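Local coordinates for outer membrane associated protein (Francisella tularensis subsp. tularensis, PDB 6U83) that probably links the outer membrane to the cell wall through its OmpA-like domain, which binds D-alanine, at residues 27-32 and 83-88; 38-43 and 147-152. All blocks are in the same frame, centred on the assembly; numbering follows the deposited sequence.

Contact 1. Residues 27-32 and 83-88; sequences VLPAGI and VNFIKD
P29 and F85 bring the two backbones to 6.1 Å between their CA atoms, where the loop 27-32 passes over the last turns of helix 73-89. From P29 to I32 the loop makes a type II beta turn, with a weak 3.3 Å bond from I32 N to P29 O and G31, at phi 75°, at its third position (i+2). The CB atoms of P29 and I32, at the two ends of the turn, both point toward the helix. F85 reaches out to them: its CG lies anti to the backbone N (chi1 176°), which carries the ring out from the helix to P29. The proline meets this ring obliquely with a single carbon, P29 CB, 3.5 Å from F85 CD1 and 3.8 Å from F85 CE1. I32 touches nearer the root of the same side chain, with I32 CD1 4.3 Å from F85 CB, a looser approach. V56 and V58 of strand 55-63, V166 of strand 161-172 and I91 also touch F85, so the ring lies between helix, sheet and loop. Only about 140 Å² is buried between the segments, and no hydrogen bond crosses. The three touching residues are all buried and apolar, so the loop is held on the helix by van der Waals packing and exclusion of water, P29 and I32 lying against F85 with Y49 and V58 of the sheet behind them.

Contact 2. Residues 38-43 and 147-152; sequences NFNLTE and DTLGGI
N40 and L149 make the closest approach between two loops, 38-43 and 147-152, and they do so by van der Waals contact. Their side chains slide past each other in opposite directions: one methyl, L149 CD2, lies 3.6 Å from N40 ND2, while the other, L149 CD1, comes to 3.8 Å from the backbone oxygen N40 O. With N40 CG between backbone N and carbonyl carbon (chi1 49°), its ND2 and its backbone O each face one methyl. Purely apolar contact is sparser, L41 CG standing 4.3 Å from I152 CG2; L41 CD1, a methyl against a carbonyl oxygen, is equally far from G150 O, so the leucine lies against two residues of the turn. Hydrogen bonds do not cross, but shape each loop. T42 OG1 donates to F39 O at 2.9 Å, with a C=O...donor angle of 155° and a tilt of 21° from the carbonyl plane, and L41 N bonds to N38 O, so 38-43 is tightly curled. Further bonds tie the loops to their surroundings: N40 O to K63 NZ, L41 O to R158 NH2 and L149 N to N159 OD1. K63 also touches L149, so one lysine serves both loops. The second loop folds as a type II beta turn from L149 to I152 with G151, at positive phi, in the third position. This is loop-to-loop packing at the surface of an OmpA-like domain, between the segment spanned by the C35-C48 disulfide and the connection into strand 161-172; the L149 side chain is about 11 Å from the bound D-alanine.

Contacts 1 and 2 lie on opposite sides of the chain's centre, their centres 24 Å apart and their nearest atoms about 9 Å. Along the chain they alternate: 27-32, 38-43, 83-88, 147-152. The first two segments flank the short strand 33-34, so one N-terminal stretch packs first on helix 73-89 and then on the loop leading to strand 161-172. Both contacts rest on the same sheet, contact 1 touching V58 and V166, contact 2 touching D61, K63, R161 and E163. Contact 1 belongs to the buried core; contact 2 is at the surface. Through them the residues before strand 46-52 meet both a buried helix face and a surface loop of the OmpA-like domain.

Contact 1. Residues 27-32 and 83-88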
# COMPACT_ATOMS: atom_id res chain seq x y z
N VAL A 27 21.63 1.81 -5.38
CA VAL A 27 21.20 1.34 -4.07
C VAL A 27 19.68 1.20 -4.05
O VAL A 27 18.96 2.04 -4.61
CB VAL A 27 21.71 2.29 -2.95
CG1 VAL A 27 21.12 3.68 -3.11
CG2 VAL A 27 21.42 1.73 -1.57
N LEU A 28 19.17 0.08 -3.39
CA LEU A 28 17.81 -0.43 -3.24
C LEU A 28 17.08 0.27 -2.09
O LEU A 28 17.71 0.70 -1.12
CB LEU A 28 17.82 -1.93 -3.00
CG LEU A 28 18.11 -2.76 -4.25
CD1 LEU A 28 18.38 -4.20 -3.88
CD2 LEU A 28 16.95 -2.66 -5.22
N PRO A 29 15.75 0.38 -2.18
CA PRO A 29 14.99 1.08 -1.14
C PRO A 29 15.18 0.45 0.24
O PRO A 29 15.11 -0.77 0.40
CB PRO A 29 13.53 0.98 -1.62
CG PRO A 29 13.53 0.04 -2.77
CD PRO A 29 14.91 0.05 -3.35
N ALA A 30 15.40 1.31 1.23
CA ALA A 30 15.78 0.87 2.57
C ALA A 30 14.67 0.06 3.23
O ALA A 30 13.52 0.50 3.31
CB ALA A 30 16.12 2.07 3.45
N GLY A 31 15.02 -1.12 3.73
CA GLY A 31 14.09 -1.93 4.48
C GLY A 31 13.03 -2.63 3.66
O GLY A 31 12.12 -3.23 4.24
N ILE A 32 13.13 -2.59 2.33
CA ILE A 32 12.13 -3.17 1.44
C ILE A 32 12.79 -4.25 0.60
O ILE A 32 13.86 -4.03 0.02
CB ILE A 32 11.51 -2.09 0.54
CG1 ILE A 32 11.01 -0.92 1.39
CG2 ILE A 32 10.41 -2.69 -0.25
CD1 ILE A 32 10.68 0.35 0.60
N VAL A 83 7.04 5.29 3.40
CA VAL A 83 7.19 6.74 3.49
C VAL A 83 8.66 7.13 3.38
O VAL A 83 9.01 8.12 2.73
CB VAL A 83 6.55 7.26 4.79
CG1 VAL A 83 6.90 8.72 5.01
CG2 VAL A 83 5.04 7.07 4.74
N ASN A 84 9.54 6.35 4.02
CA ASN A 84 10.98 6.61 3.98
C ASN A 84 11.50 6.62 2.54
O ASN A 84 12.41 7.39 2.21
CB ASN A 84 11.72 5.56 4.81
CG ASN A 84 12.89 6.13 5.59
OD1 ASN A 84 12.72 6.63 6.70
ND2 ASN A 84 14.09 6.05 5.02
N PHE A 85 10.92 5.79 1.68
CA PHE A 85 11.29 5.78 0.27
C PHE A 85 10.76 7.02 -0.44
O PHE A 85 11.46 7.63 -1.26
CB PHE A 85 10.76 4.51 -0.37
CG PHE A 85 11.00 4.40 -1.84
CD1 PHE A 85 12.25 4.13 -2.34
CD2 PHE A 85 9.95 4.52 -2.73
CE1 PHE A 85 12.46 4.00 -3.69
CE2 PHE A 85 10.15 4.40 -4.09
CZ PHE A 85 11.42 4.14 -4.57
N ILE A 86 9.52 7.41 -0.13
CA ILE A 86 8.94 8.61 -0.73
C ILE A 86 9.77 9.84 -0.38
O ILE A 86 10.08 10.67 -1.24
CB ILE A 86 7.47 8.76 -0.29
CG1 ILE A 86 6.63 7.64 -0.88
CG2 ILE A 86 6.92 10.13 -0.68
CD1 ILE A 86 5.35 7.42 -0.13
N LYS A 87 10.14 9.99 0.90
CA LYS A 87 10.92 11.15 1.30
C LYS A 87 12.32 11.14 0.69
O LYS A 87 12.90 12.20 0.42
CB LYS A 87 11.01 11.24 2.82
CG LYS A 87 9.70 11.56 3.53
CD LYS A 87 9.91 11.96 5.00
CE LYS A 87 10.39 10.79 5.85
NZ LYS A 87 10.74 11.22 7.24
N ASP A 88 12.88 9.95 0.45
CA ASP A 88 14.21 9.88 -0.12
C ASP A 88 14.18 10.04 -1.63
O ASP A 88 15.08 10.66 -2.21
CB ASP A 88 14.89 8.57 0.26
CG ASP A 88 15.59 8.65 1.60
OD1 ASP A 88 16.21 9.69 1.88
OD2 ASP A 88 15.51 7.67 2.37

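Contact 2. Residues 38-43 and 147-152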
# COMPACT_ATOMS: atom_id res chain seq x y z
N ASN A 38 2.99 -13.27 -6.54
CA ASN A 38 1.70 -13.12 -5.85
C ASN A 38 1.89 -12.55 -4.44
O ASN A 38 1.42 -13.12 -3.45
CB ASN A 38 0.95 -14.45 -5.79
CG ASN A 38 -0.11 -14.54 -6.85
OD1 ASN A 38 -0.53 -13.53 -7.41
ND2 ASN A 38 -0.56 -15.76 -7.13
N PHE A 39 2.57 -11.41 -4.36
CA PHE A 39 2.91 -10.84 -3.07
C PHE A 39 1.69 -10.32 -2.32
O PHE A 39 1.76 -10.11 -1.10
CB PHE A 39 3.93 -9.72 -3.25
CG PHE A 39 3.35 -8.49 -3.86
CD1 PHE A 39 2.78 -7.50 -3.05
CD2 PHE A 39 3.35 -8.31 -5.23
CE1 PHE A 39 2.23 -6.36 -3.61
CE2 PHE A 39 2.80 -7.17 -5.80
CZ PHE A 39 2.24 -6.19 -4.99
N ASN A 40 0.58 -10.07 -3.01
CA ASN A 40 -0.62 -9.54 -2.38
C ASN A 40 -1.49 -10.62 -1.78
O ASN A 40 -2.45 -10.30 -1.07
CB ASN A 40 -1.43 -8.74 -3.40
CG ASN A 40 -1.64 -9.50 -4.70
OD1 ASN A 40 -1.24 -10.67 -4.83
ND2 ASN A 40 -2.27 -8.85 -5.67
N LEU A 41 -1.20 -11.89 -2.06
CA LEU A 41 -1.92 -12.99 -1.44
C LEU A 41 -1.36 -13.36 -0.07
O LEU A 41 -1.67 -14.42 0.46
CB LEU A 41 -1.94 -14.20 -2.37
CG LEU A 41 -3.14 -14.26 -3.33
CD1 LEU A 41 -3.36 -12.95 -4.10
CD2 LEU A 41 -2.98 -15.44 -4.29
N THR A 42 -0.51 -12.49 0.49
CA THR A 42 -0.13 -12.58 1.89
C THR A 42 -1.22 -11.96 2.76
O THR A 42 -1.75 -10.89 2.44
CB THR A 42 1.18 -11.83 2.13
OG1 THR A 42 1.02 -10.47 1.66
CG2 THR A 42 2.32 -12.49 1.38
N GLU A 43 -1.56 -12.63 3.86
CA GLU A 43 -2.47 -12.04 4.83
C GLU A 43 -1.75 -11.18 5.86
O GLU A 43 -2.27 -10.95 6.95
CB GLU A 43 -3.29 -13.13 5.53
CG GLU A 43 -4.66 -12.62 5.98
CD GLU A 43 -5.69 -13.73 6.13
OE1 GLU A 43 -6.26 -13.87 7.23
OE2 GLU A 43 -5.92 -14.46 5.15
N ASP A 147 -13.00 -4.30 -7.18
CA ASP A 147 -11.59 -4.61 -7.41
C ASP A 147 -11.06 -5.58 -6.36
O ASP A 147 -9.94 -5.42 -5.85
CB ASP A 147 -10.73 -3.34 -7.42
CG ASP A 147 -11.05 -2.40 -8.57
OD1 ASP A 147 -11.91 -2.73 -9.41
OD2 ASP A 147 -10.44 -1.30 -8.61
N THR A 148 -11.86 -6.58 -5.98
CA THR A 148 -11.33 -7.58 -5.07
C THR A 148 -10.21 -8.34 -5.77
O THR A 148 -10.14 -8.40 -7.00
CB THR A 148 -12.41 -8.55 -4.59
OG1 THR A 148 -12.90 -9.33 -5.69
CG2 THR A 148 -13.54 -7.81 -3.92
N LEU A 149 -9.34 -8.93 -4.97
CA LEU A 149 -8.14 -9.55 -5.52
C LEU A 149 -8.49 -10.75 -6.39
O LEU A 149 -9.42 -11.51 -6.11
CB LEU A 149 -7.19 -9.96 -4.39
CG LEU A 149 -6.54 -8.76 -3.69
CD1 LEU A 149 -5.77 -9.22 -2.47
CD2 LEU A 149 -5.60 -8.03 -4.65
N GLY A 150 -7.74 -10.91 -7.47
CA GLY A 150 -7.97 -12.02 -8.36
C GLY A 150 -7.51 -13.33 -7.75
O GLY A 150 -6.47 -13.40 -7.08
N GLY A 151 -8.29 -14.38 -7.98
CA GLY A 151 -7.94 -15.72 -7.54
C GLY A 151 -8.48 -16.13 -6.19
O GLY A 151 -8.35 -17.30 -5.82
N ILE A 152 -9.09 -15.21 -5.44
CA ILE A 152 -9.63 -15.55 -4.13
C ILE A 152 -11.10 -15.16 -4.10
O ILE A 152 -11.59 -14.44 -4.97
CB ILE A 152 -8.83 -14.88 -2.99
CG1 ILE A 152 -8.96 -13.37 -3.06
CG2 ILE A 152 -7.34 -15.27 -3.11
CD1 ILE A 152 -8.10 -12.64 -2.07